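Local coordinates for protein endo-beta-mannanase (Opitutaceae bacterium TAV5, PDB 7BOB) that probably releases mannose from the ends of beta-1,4-mannan chains, as a homotrimeric glycoside hydrolase family 5 exo-beta-1,4-mannosidase, at residues Pro383-Tyr388 / Glu425-Val430. Residues are numbered along the deposited sequence; the frame is centred on the assembly and turned at random.
Sequences PTVHLY and EHVGIV
Val-385 to Tyr-388 and Val-427 to Val-430 are neighbouring parallel strands. Three backbone bonds join them: Gly-428 N to Val-385 O (2.8 Å, 168° at the hydrogen), Leu-387 N to Gly-428 O, and Val-430 N to Leu-387 O (3.1 Å). Gly-428 N and Val-430 N lie in the carbonyl planes of their acceptors; Leu-387 N stands above that of Gly-428.

The buried part pairs these bonds with apolar contacts. Leu-387 slants across Val-427, its CG 3.6 Å from Val-427 CG1. Val-385 runs alongside Val-427. On the other face, Gly-428 CA makes an off-centre CH-pi contact, 4.2 Å from the His-386 ring centroid. Gly-428, without a side chain, lets the ring lie close to the backbone.

The solvent-facing end, where Pro-383, Thr-384 and His-426 are exposed, is held by polar bonds. Thr-384 N donates to a lone pair of His-426 O (2.8 Å). Chi1 of 63° turns Thr-384 OG1 toward His-426 N, from which it accepts. Thr-384 OG1 to Glu-425 OE1 is very short, 2.4 Å, and uses the anti lone pair of OE1. Glu-425 OE2 forms a salt bridge with Arg-444. An alanine at Glu-425 would lose both carboxylate links and would probably loosen this end.

The strands belong to a beta-alpha-beta unit. Helix 406-422 packs on Leu-387 and Val-427 through His-417 and Leu-420. Strand 385-389 lies between edge strand 427-431 and strand 444-448 in the mixed sheet that follows the family 5 barrel.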
loop_
_atom_site.group_PDB
_atom_site.type_symbol
_atom_site.label_atom_id
_atom_site.label_comp_id
_atom_site.label_asym_id
_atom_site.label_seq_id
_atom_site.Cartn_x
_atom_site.Cartn_y
_atom_site.Cartn_z
ATOM N N PRO A 383 -11.670 37.972 11.141
ATOM C CA PRO A 383 -12.135 36.963 10.180
ATOM C C PRO A 383 -13.655 36.802 10.196
ATOM O O PRO A 383 -14.287 36.858 11.258
ATOM C CB PRO A 383 -11.425 35.678 10.650
ATOM C CG PRO A 383 -10.669 36.069 11.969
ATOM C CD PRO A 383 -11.319 37.346 12.423
ATOM N N THR A 384 -14.247 36.601 9.025
ATOM C CA THR A 384 -15.693 36.501 8.885
ATOM C C THR A 384 -16.206 35.059 8.905
ATOM O O THR A 384 -17.415 34.850 8.739
ATOM C CB THR A 384 -16.116 37.202 7.588
ATOM O OG1 THR A 384 -15.531 36.526 6.474
ATOM C CG2 THR A 384 -15.615 38.656 7.575
ATOM N N VAL A 385 -15.326 34.066 9.106
ATOM C CA VAL A 385 -15.675 32.645 9.156
ATOM C C VAL A 385 -14.450 31.834 9.584
ATOM O O VAL A 385 -13.308 32.186 9.249
ATOM C CB VAL A 385 -16.222 32.162 7.799
ATOM C CG1 VAL A 385 -15.092 31.901 6.786
ATOM C CG2 VAL A 385 -17.081 30.954 7.988
ATOM N N HIS A 386 -14.669 30.756 10.340
ATOM C CA HIS A 386 -13.587 29.943 10.898
ATOM C C HIS A 386 -13.747 28.475 10.499
ATOM O O HIS A 386 -14.823 27.894 10.663
ATOM C CB HIS A 386 -13.548 30.059 12.429
ATOM C CG HIS A 386 -13.026 31.374 12.929
ATOM N ND1 HIS A 386 -13.750 32.545 12.842
ATOM C CD2 HIS A 386 -11.850 31.702 13.523
ATOM C CE1 HIS A 386 -13.041 33.534 13.359
ATOM N NE2 HIS A 386 -11.890 33.047 13.782
ATOM N N LEU A 387 -12.674 27.877 9.983
ATOM C CA LEU A 387 -12.659 26.448 9.698
ATOM C C LEU A 387 -12.346 25.669 10.973
ATOM O O LEU A 387 -11.496 26.077 11.770
ATOM C CB LEU A 387 -11.622 26.143 8.622
ATOM C CG LEU A 387 -11.804 26.852 7.283
ATOM C CD1 LEU A 387 -10.542 26.689 6.434
ATOM C CD2 LEU A 387 -13.021 26.288 6.566
ATOM N N TYR A 388 -13.041 24.549 11.168
ATOM C CA TYR A 388 -12.942 23.777 12.406
ATOM C C TYR A 388 -11.742 22.827 12.338
ATOM O O TYR A 388 -11.688 21.954 11.466
ATOM C CB TYR A 388 -14.240 23.004 12.644
ATOM C CG TYR A 388 -14.299 22.258 13.958
ATOM C CD1 TYR A 388 -14.072 20.883 14.006
ATOM C CD2 TYR A 388 -14.580 22.915 15.146
ATOM C CE1 TYR A 388 -14.121 20.186 15.200
ATOM C CE2 TYR A 388 -14.647 22.223 16.346
ATOM C CZ TYR A 388 -14.412 20.861 16.362
ATOM O OH TYR A 388 -14.464 20.154 17.536
ATOM N N GLU A 425 -14.517 35.934 1.721
ATOM C CA GLU A 425 -14.525 35.809 3.172
ATOM C C GLU A 425 -13.103 35.886 3.720
ATOM O O GLU A 425 -12.137 35.587 3.016
ATOM C CB GLU A 425 -15.178 34.496 3.590
ATOM C CG GLU A 425 -16.611 34.356 3.081
ATOM C CD GLU A 425 -17.611 34.944 4.043
ATOM O OE1 GLU A 425 -17.202 35.445 5.115
ATOM O OE2 GLU A 425 -18.811 34.906 3.736
ATOM N N HIS A 426 -12.986 36.328 4.977
ATOM C CA HIS A 426 -11.732 36.281 5.727
ATOM C C HIS A 426 -11.776 35.045 6.617
ATOM O O HIS A 426 -12.624 34.947 7.510
ATOM C CB HIS A 426 -11.512 37.538 6.577
ATOM C CG HIS A 426 -11.263 38.782 5.777
ATOM N ND1 HIS A 426 -10.548 38.786 4.596
ATOM C CD2 HIS A 426 -11.640 40.068 5.989
ATOM C CE1 HIS A 426 -10.501 40.016 4.114
ATOM N NE2 HIS A 426 -11.152 40.813 4.943
ATOM N N VAL A 427 -10.868 34.105 6.380
ATOM C CA VAL A 427 -10.971 32.770 6.959
ATOM C C VAL A 427 -9.980 32.622 8.108
ATOM O O VAL A 427 -8.768 32.779 7.920
ATOM C CB VAL A 427 -10.737 31.689 5.901
ATOM C CG1 VAL A 427 -10.982 30.323 6.512
ATOM C CG2 VAL A 427 -11.620 31.955 4.689
ATOM N N GLY A 428 -10.501 32.284 9.288
ATOM C CA GLY A 428 -9.706 31.879 10.422
ATOM C C GLY A 428 -9.787 30.379 10.696
ATOM O O GLY A 428 -10.473 29.614 10.018
ATOM N N ILE A 429 -9.047 29.976 11.728
ATOM C CA ILE A 429 -9.012 28.610 12.236
ATOM C C ILE A 429 -9.466 28.657 13.682
ATOM O O ILE A 429 -9.067 29.553 14.430
ATOM C CB ILE A 429 -7.595 28.006 12.143
ATOM C CG1 ILE A 429 -7.042 28.156 10.727
ATOM C CG2 ILE A 429 -7.578 26.531 12.612
ATOM C CD1 ILE A 429 -7.700 27.243 9.707
ATOM N N VAL A 430 -10.329 27.732 14.069
ATOM C CA VAL A 430 -10.769 27.608 15.451
ATOM C C VAL A 430 -10.455 26.187 15.900
ATOM O O VAL A 430 -10.605 25.233 15.125
ATOM C CB VAL A 430 -12.272 27.945 15.607
ATOM C CG1 VAL A 430 -13.144 27.019 14.738
ATOM C CG2 VAL A 430 -12.689 27.855 17.065
#